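Local coordinates for protein beta-mannosidase (Trichoderma harzianum, PDB 4CVU) that probably hydrolyses beta-linked mannose from the non-reducing ends of oligosaccharides, as a secreted fungal glycoside hydrolase of family 2, at residues A857-P862 and E934-L939; F595-M600 and Q676-D681. One frame throughout, in Å; residues are numbered along the deposited sequence.

Contact 1: A857-P862 and E934-L939; sequences AKVSDP and ESLWDL
Asp861 and the backbone just before it lie flat against one face of the Trp937 indole. Asp861 CA makes a CH-pi contact, 3.6 Å from the centroid of the five-membered ring and 6° off its normal. Asp861 N is over the centre of the same face, 3.5 Å from Trp937 CD2. Ser860 C lies over it too, offset toward the rim. Trp937 CG is anti to its backbone N (chi1 164°), which carries the start of the indole toward the 857-862 loop. Val859 O approaches the benzene part of the indole obliquely, 3.3 Å from Trp937 CZ3. The Asp861 side chain crosses that of Trp937 at about a right angle, with CB 3.6 Å from Trp937 NE1. Its carboxylate is nearly parallel to the indole, the planes 16° apart, and OD2 forms a salt bridge with Lys863.

Aliphatic groups pack around the indole and its stem. Pro862 CD is 4.0 Å from Trp937 CB, and Val859 CG2 touches Trp937 CE3. Beside them, Val859 CG1 reaches Leu936 CD2 at 4.4 Å. Pro862 CG makes a separate van der Waals contact with Ser935 OG at 3.7 Å. An alanine at Trp937 would probably leave the backbone of Ser860 and Asp861 without its flat cover and open a gap beside Val859.

Polar bonds shape the partner loop from within. Ser935 N donates to Asp938 OD2 at its anti lone pair, 3.0 Å away. Trp937 N makes a weak bond to Ser935 OG. The backbone bond from Asp938 N to Ser935 O adds to this turn.

Leu885 and Ser884 of strand 884-890 also touch these loops. The contact joins the segment leading into strand 864-869 to the turn after strand 932-934, and so packs the entry and exit of the C-terminal Ig-fold domain together.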
ATOM      1  N   ALA A 857       8.909  34.927 -11.200  1.00 46.61           N
ATOM      2  CA  ALA A 857      10.243  34.866 -11.783  1.00 48.13           C
ATOM      3  C   ALA A 857      10.220  34.182 -13.134  1.00 48.37           C
ATOM      4  O   ALA A 857       9.756  33.045 -13.259  1.00 47.64           O
ATOM      5  CB  ALA A 857      11.200  34.121 -10.870  1.00 47.39           C
ATOM      6  N   LYS A 858      10.801  34.843 -14.129  1.00 49.92           N
ATOM      7  CA  LYS A 858      10.855  34.298 -15.483  1.00 51.15           C
ATOM      8  C   LYS A 858      11.994  33.258 -15.674  1.00 50.69           C
ATOM      9  O   LYS A 858      12.910  33.466 -16.469  1.00 51.72           O
ATOM     10  CB  LYS A 858      10.971  35.450 -16.488  1.00 54.83           C
ATOM     11  CG  LYS A 858      10.274  35.186 -17.811  1.00 58.71           C
ATOM     12  CD  LYS A 858      10.551  36.274 -18.860  1.00 61.69           C
ATOM     13  CE  LYS A 858      11.773  35.987 -19.716  1.00 63.01           C
ATOM     14  NZ  LYS A 858      13.058  36.288 -19.020  1.00 66.13           N
ATOM     15  N   VAL A 859      11.925  32.141 -14.953  1.00 46.76           N
ATOM     16  CA  VAL A 859      12.907  31.074 -15.082  1.00 44.71           C
ATOM     17  C   VAL A 859      12.780  30.331 -16.413  1.00 46.05           C
ATOM     18  O   VAL A 859      11.679  30.175 -16.972  1.00 44.36           O
ATOM     19  CB  VAL A 859      12.837  30.035 -13.929  1.00 46.87           C
ATOM     20  CG1 VAL A 859      13.478  30.592 -12.658  1.00 44.95           C
ATOM     21  CG2 VAL A 859      11.405  29.604 -13.637  1.00 46.36           C
ATOM     22  N   SER A 860      13.918  29.871 -16.911  1.00 44.62           N
ATOM     23  CA  SER A 860      13.950  29.077 -18.106  1.00 44.42           C
ATOM     24  C   SER A 860      14.633  27.771 -17.740  1.00 43.25           C
ATOM     25  O   SER A 860      15.215  27.641 -16.680  1.00 43.55           O
ATOM     26  CB  SER A 860      14.696  29.830 -19.231  1.00 44.74           C
ATOM     27  OG  SER A 860      16.022  30.175 -18.853  1.00 47.16           O
ATOM     28  N   ASP A 861      14.582  26.811 -18.623  1.00 42.72           N
ATOM     29  CA  ASP A 861      15.239  25.537 -18.349  1.00 43.67           C
ATOM     30  C   ASP A 861      16.750  25.765 -18.134  1.00 42.90           C
ATOM     31  O   ASP A 861      17.476  26.089 -19.079  1.00 42.69           O
ATOM     32  CB  ASP A 861      14.988  24.578 -19.519  1.00 45.26           C
ATOM     33  CG  ASP A 861      15.470  23.188 -19.233  1.00 47.04           C
ATOM     34  OD1 ASP A 861      16.210  22.983 -18.241  1.00 45.42           O
ATOM     35  OD2 ASP A 861      15.117  22.307 -20.027  1.00 48.53           O
ATOM     36  N   PRO A 862      17.235  25.592 -16.895  1.00 40.97           N
ATOM     37  CA  PRO A 862      18.662  25.702 -16.604  1.00 42.19           C
ATOM     38  C   PRO A 862      19.492  24.533 -17.122  1.00 41.90           C
ATOM     39  O   PRO A 862      20.709  24.574 -17.019  1.00 43.87           O
ATOM     40  CB  PRO A 862      18.699  25.701 -15.068  1.00 42.79           C
ATOM     41  CG  PRO A 862      17.538  24.821 -14.700  1.00 42.78           C
ATOM     42  CD  PRO A 862      16.473  25.131 -15.715  1.00 42.31           C
ATOM     43  N   GLU A 934      16.415  18.770  -9.575  1.00 32.75           N
ATOM     44  CA  GLU A 934      15.370  19.499 -10.235  1.00 32.81           C
ATOM     45  C   GLU A 934      15.487  20.891  -9.705  1.00 33.11           C
ATOM     46  O   GLU A 934      16.327  21.131  -8.847  1.00 31.70           O
ATOM     47  CB  GLU A 934      13.983  18.953  -9.858  1.00 34.49           C
ATOM     48  CG  GLU A 934      13.539  19.325  -8.441  1.00 36.18           C
ATOM     49  CD  GLU A 934      12.305  18.565  -8.019  1.00 39.55           C
ATOM     50  OE1 GLU A 934      12.354  17.283  -7.952  1.00 39.15           O
ATOM     51  OE2 GLU A 934      11.261  19.230  -7.783  1.00 39.24           O
ATOM     52  N   SER A 935      14.651  21.777 -10.247  1.00 33.09           N
ATOM     53  CA  SER A 935      14.586  23.186  -9.784  1.00 32.66           C
ATOM     54  C   SER A 935      13.174  23.749  -9.868  1.00 32.53           C
ATOM     55  O   SER A 935      12.227  23.125 -10.318  1.00 33.06           O
ATOM     56  CB  SER A 935      15.570  24.042 -10.603  1.00 32.47           C
ATOM     57  OG  SER A 935      15.118  24.312 -11.950  1.00 32.62           O
ATOM     58  N   LEU A 936      13.029  25.011  -9.510  1.00 33.11           N
ATOM     59  CA  LEU A 936      11.752  25.637  -9.615  1.00 33.56           C
ATOM     60  C   LEU A 936      11.136  25.475 -10.986  1.00 34.89           C
ATOM     61  O   LEU A 936       9.898  25.306 -11.117  1.00 34.76           O
ATOM     62  CB  LEU A 936      11.957  27.137  -9.334  1.00 33.92           C
ATOM     63  CG  LEU A 936      10.716  27.945  -9.049  1.00 35.02           C
ATOM     64  CD1 LEU A 936      10.101  27.636  -7.687  1.00 34.65           C
ATOM     65  CD2 LEU A 936      11.110  29.423  -9.126  1.00 35.20           C
ATOM     66  N   TRP A 937      11.968  25.581 -12.026  1.00 36.81           N
ATOM     67  CA  TRP A 937      11.507  25.435 -13.410  1.00 38.89           C
ATOM     68  C   TRP A 937      10.666  24.192 -13.601  1.00 39.81           C
ATOM     69  O   TRP A 937       9.683  24.188 -14.332  1.00 39.61           O
ATOM     70  CB  TRP A 937      12.727  25.409 -14.363  1.00 40.64           C
ATOM     71  CG  TRP A 937      12.436  24.895 -15.735  1.00 41.74           C
ATOM     72  CD1 TRP A 937      12.698  23.631 -16.221  1.00 40.92           C
ATOM     73  CD2 TRP A 937      11.795  25.608 -16.784  1.00 42.32           C
ATOM     74  NE1 TRP A 937      12.261  23.532 -17.499  1.00 43.49           N
ATOM     75  CE2 TRP A 937      11.698  24.725 -17.879  1.00 44.14           C
ATOM     76  CE3 TRP A 937      11.287  26.905 -16.903  1.00 43.61           C
ATOM     77  CZ2 TRP A 937      11.117  25.094 -19.101  1.00 46.31           C
ATOM     78  CZ3 TRP A 937      10.701  27.286 -18.115  1.00 47.17           C
ATOM     79  CH2 TRP A 937      10.624  26.376 -19.209  1.00 47.01           C
ATOM     80  N   ASP A 938      11.042  23.119 -12.922  1.00 41.01           N
ATOM     81  CA  ASP A 938      10.381  21.839 -13.185  1.00 42.20           C
ATOM     82  C   ASP A 938       8.950  21.781 -12.618  1.00 42.45           C
ATOM     83  O   ASP A 938       8.166  20.967 -13.063  1.00 41.61           O
ATOM     84  CB  ASP A 938      11.209  20.698 -12.619  1.00 42.16           C
ATOM     85  CG  ASP A 938      12.485  20.512 -13.380  1.00 42.98           C
ATOM     86  OD1 ASP A 938      12.408  20.172 -14.571  1.00 43.48           O
ATOM     87  OD2 ASP A 938      13.557  20.731 -12.797  1.00 40.82           O
ATOM     88  N   LEU A 939       8.602  22.678 -11.691  1.00 42.85           N
ATOM     89  CA  LEU A 939       7.220  22.759 -11.199  1.00 44.05           C
ATOM     90  C   LEU A 939       6.247  23.194 -12.305  1.00 47.71           C
ATOM     91  O   LEU A 939       5.066  22.896 -12.225  1.00 50.39           O
ATOM     92  CB  LEU A 939       7.096  23.730 -10.027  1.00 43.38           C
ATOM     93  CG  LEU A 939       7.880  23.420  -8.738  1.00 42.71           C
ATOM     94  CD1 LEU A 939       7.548  24.445  -7.681  1.00 42.35           C
ATOM     95  CD2 LEU A 939       7.538  22.039  -8.226  1.00 44.55           C
TER

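Contact 2: F595-M600 and Q676-D681; sequences FGFISM and QLFQAD
The Phe597 ring takes the edge of Phe678 on one face. This is a T-shaped (edge-to-face) pair, with centroids 4.8 Å apart and planes at 64°. Phe678 CE2 stands over the centre of the Phe597 ring, and its nearest atom there is Phe597 CD1 at 3.6 Å. Phe597 CG lies in the plane of the Phe678 ring, at its edge. Phe678 CG is anti to its backbone N (chi1 169°), which sets the base of the ring on the side of Phe597. Phe678 also meets the ring of Phe581, and Ala651 of helix 638-655 touches both phenylalanines.

The contact joins helix 664-692 to the loop that leaves strand 592-595, in the central domain with the mixed sheet, consistent with the (beta/alpha)8 barrel of family 2 glycoside hydrolases. All six touching residues are buried.

Two glutamine side chains of the helix bind the loop. Ser599 OG donates to Gln679 OE1 at 2.8 Å, from well above the carbonyl plane. Lys727 NZ also bonds this hydroxyl, and Ala718 O takes Gln679 NE2, which fixes the rotation of the amide. Gln676 is extended beyond CG. Its NE2 donates to Met600 O at 3.0 Å with an N-H...O angle of 163°, the acceptor close to the amide plane. At the other end of that amide, Gln676 OE1 accepts from Val728 N.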
ATOM      1  N   PHE A 595       6.804  28.298  16.342  1.00 37.46           N
ATOM      2  CA  PHE A 595       6.280  28.960  15.131  1.00 37.86           C
ATOM      3  C   PHE A 595       6.272  28.015  13.953  1.00 35.91           C
ATOM      4  O   PHE A 595       7.160  27.153  13.825  1.00 40.36           O
ATOM      5  CB  PHE A 595       7.058  30.235  14.792  1.00 37.57           C
ATOM      6  CG  PHE A 595       8.541  30.022  14.628  1.00 37.61           C
ATOM      7  CD1 PHE A 595       9.391  29.987  15.747  1.00 37.02           C
ATOM      8  CD2 PHE A 595       9.099  29.885  13.362  1.00 38.39           C
ATOM      9  CE1 PHE A 595      10.761  29.802  15.587  1.00 37.63           C
ATOM     10  CE2 PHE A 595      10.469  29.691  13.200  1.00 37.70           C
ATOM     11  CZ  PHE A 595      11.297  29.670  14.308  1.00 38.69           C
ATOM     12  N   GLY A 596       5.251  28.137  13.109  1.00 35.74           N
ATOM     13  CA  GLY A 596       5.178  27.276  11.901  1.00 34.36           C
ATOM     14  C   GLY A 596       3.946  27.355  11.029  1.00 32.99           C
ATOM     15  O   GLY A 596       3.057  28.202  11.232  1.00 34.90           O
ATOM     16  N   PHE A 597       3.965  26.515   9.989  1.00 31.48           N
ATOM     17  CA  PHE A 597       2.935  26.369   8.955  1.00 29.90           C
ATOM     18  C   PHE A 597       3.087  24.888   8.534  1.00 29.42           C
ATOM     19  O   PHE A 597       4.214  24.434   8.534  1.00 29.10           O
ATOM     20  CB  PHE A 597       3.280  27.233   7.779  1.00 31.48           C
ATOM     21  CG  PHE A 597       2.108  27.602   6.908  1.00 31.72           C
ATOM     22  CD1 PHE A 597       1.723  26.828   5.869  1.00 32.31           C
ATOM     23  CD2 PHE A 597       1.385  28.779   7.175  1.00 32.38           C
ATOM     24  CE1 PHE A 597       0.642  27.166   5.078  1.00 32.37           C
ATOM     25  CE2 PHE A 597       0.338  29.136   6.398  1.00 32.64           C
ATOM     26  CZ  PHE A 597      -0.056  28.356   5.345  1.00 33.58           C
ATOM     27  N   ILE A 598       2.029  24.128   8.198  1.00 29.42           N
ATOM     28  CA  ILE A 598       2.180  22.690   7.782  1.00 28.86           C
ATOM     29  C   ILE A 598       2.643  22.455   6.362  1.00 28.93           C
ATOM     30  O   ILE A 598       2.470  23.359   5.507  1.00 28.16           O
ATOM     31  CB  ILE A 598       0.904  21.886   8.044  1.00 29.20           C
ATOM     32  CG1 ILE A 598      -0.224  22.361   7.117  1.00 29.59           C
ATOM     33  CG2 ILE A 598       0.479  22.009   9.501  1.00 29.34           C
ATOM     34  CD1 ILE A 598      -1.412  21.421   7.016  1.00 30.09           C
ATOM     35  N   SER A 599       3.186  21.270   5.993  1.00 28.12           N
ATOM     36  CA  SER A 599       3.436  21.088   4.611  1.00 26.88           C
ATOM     37  C   SER A 599       3.314  19.544   4.418  1.00 27.36           C
ATOM     38  O   SER A 599       3.394  18.812   5.403  1.00 25.90           O
ATOM     39  CB  SER A 599       4.861  21.554   4.298  1.00 28.23           C
ATOM     40  OG  SER A 599       5.872  20.681   4.894  1.00 28.91           O
ATOM     41  N   MET A 600       3.088  19.134   3.177  1.00 27.81           N
ATOM     42  CA  MET A 600       2.969  17.714   2.832  1.00 28.37           C
ATOM     43  C   MET A 600       4.279  17.042   3.013  1.00 29.44           C
ATOM     44  O   MET A 600       5.323  17.643   2.796  1.00 29.53           O
ATOM     45  CB  MET A 600       2.621  17.582   1.351  1.00 29.10           C
ATOM     46  CG  MET A 600       1.233  17.826   0.868  1.00 30.00           C
ATOM     47  SD  MET A 600       0.043  16.838   1.684  1.00 30.81           S
ATOM     48  CE  MET A 600      -1.421  17.036   0.720  1.00 31.09           C
ATOM     49  N   GLN A 676       6.256  22.494   0.568  1.00 31.20           N
ATOM     50  CA  GLN A 676       7.491  22.523   1.330  1.00 31.43           C
ATOM     51  C   GLN A 676       8.328  23.767   1.071  1.00 30.88           C
ATOM     52  O   GLN A 676       9.015  24.191   1.934  1.00 31.31           O
ATOM     53  CB  GLN A 676       8.362  21.294   1.003  1.00 31.12           C
ATOM     54  CG  GLN A 676       7.758  20.053   1.570  1.00 29.90           C
ATOM     55  CD  GLN A 676       8.690  18.878   1.480  1.00 30.28           C
ATOM     56  OE1 GLN A 676       9.890  19.023   1.268  1.00 30.81           O
ATOM     57  NE2 GLN A 676       8.152  17.719   1.726  1.00 30.30           N
ATOM     58  N   LEU A 677       8.279  24.304  -0.142  1.00 31.53           N
ATOM     59  CA  LEU A 677       9.050  25.474  -0.481  1.00 32.35           C
ATOM     60  C   LEU A 677       8.505  26.660   0.282  1.00 33.47           C
ATOM     61  O   LEU A 677       9.281  27.537   0.718  1.00 32.43           O
ATOM     62  CB  LEU A 677       8.985  25.772  -1.976  1.00 33.10           C
ATOM     63  CG  LEU A 677       9.660  24.781  -2.945  1.00 33.44           C
ATOM     64  CD1 LEU A 677       9.461  25.287  -4.354  1.00 34.03           C
ATOM     65  CD2 LEU A 677      11.150  24.602  -2.646  1.00 34.01           C
ATOM     66  N   PHE A 678       7.179  26.706   0.386  1.00 33.12           N
ATOM     67  CA  PHE A 678       6.526  27.847   1.069  1.00 34.03           C
ATOM     68  C   PHE A 678       6.888  27.791   2.565  1.00 33.14           C
ATOM     69  O   PHE A 678       7.338  28.764   3.111  1.00 31.30           O
ATOM     70  CB  PHE A 678       5.007  27.824   0.897  1.00 34.37           C
ATOM     71  CG  PHE A 678       4.327  28.797   1.784  1.00 34.24           C
ATOM     72  CD1 PHE A 678       4.189  30.114   1.400  1.00 35.90           C
ATOM     73  CD2 PHE A 678       3.894  28.419   3.023  1.00 35.13           C
ATOM     74  CE1 PHE A 678       3.614  31.044   2.243  1.00 35.08           C
ATOM     75  CE2 PHE A 678       3.341  29.335   3.881  1.00 35.77           C
ATOM     76  CZ  PHE A 678       3.187  30.655   3.486  1.00 36.00           C
ATOM     77  N   GLN A 679       6.789  26.601   3.178  1.00 31.84           N
ATOM     78  CA  GLN A 679       7.140  26.414   4.594  1.00 32.06           C
ATOM     79  C   GLN A 679       8.586  26.782   4.856  1.00 32.14           C
ATOM     80  O   GLN A 679       8.860  27.407   5.864  1.00 34.23           O
ATOM     81  CB  GLN A 679       6.923  24.947   5.035  1.00 30.39           C
ATOM     82  CG  GLN A 679       7.136  24.624   6.518  1.00 30.06           C
ATOM     83  CD  GLN A 679       7.336  23.101   6.707  1.00 30.39           C
ATOM     84  OE1 GLN A 679       7.833  22.481   5.811  1.00 29.99           O
ATOM     85  NE2 GLN A 679       7.032  22.558   7.861  1.00 31.35           N
ATOM     86  N   ALA A 680       9.527  26.305   4.022  1.00 32.89           N
ATOM     87  CA  ALA A 680      10.952  26.624   4.218  1.00 32.57           C
ATOM     88  C   ALA A 680      11.188  28.142   4.210  1.00 33.67           C
ATOM     89  O   ALA A 680      11.876  28.685   5.067  1.00 33.00           O
ATOM     90  CB  ALA A 680      11.754  26.013   3.147  1.00 33.68           C
ATOM     91  N   ASP A 681      10.642  28.774   3.199  1.00 34.29           N
ATOM     92  CA  ASP A 681      10.885  30.197   2.977  1.00 36.61           C
ATOM     93  C   ASP A 681      10.265  31.015   4.110  1.00 36.63           C
ATOM     94  O   ASP A 681      10.827  32.030   4.525  1.00 37.98           O
ATOM     95  CB  ASP A 681      10.353  30.610   1.596  1.00 36.45           C
ATOM     96  CG  ASP A 681      11.362  30.342   0.452  1.00 37.67           C
ATOM     97  OD1 ASP A 681      12.554  30.135   0.741  1.00 38.65           O
ATOM     98  OD2 ASP A 681      10.959  30.334  -0.751  1.00 37.41           O
TER

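How the contacts relate
Contact 2 is the core contact, about 18 Å from the centre of the chain, centre to centre. Contact 1 lies farther out, at about 36 Å, and is only partly buried. Their chemistry differs accordingly. In contact 2 two side-chain hydrogen bonds join the segments beside an aromatic pair. In contact 1 one indole covers backbone, and the side-chain polar bonds stay within a segment or run to other residues. The two contacts hold different domains, but they meet at helix 664-692. Leu677 faces away from the loop 595-600, and its CD1 packs on Leu939 CD1 at 3.9 Å. Leu936 also touches it, placing the Ig-fold domain against the helix.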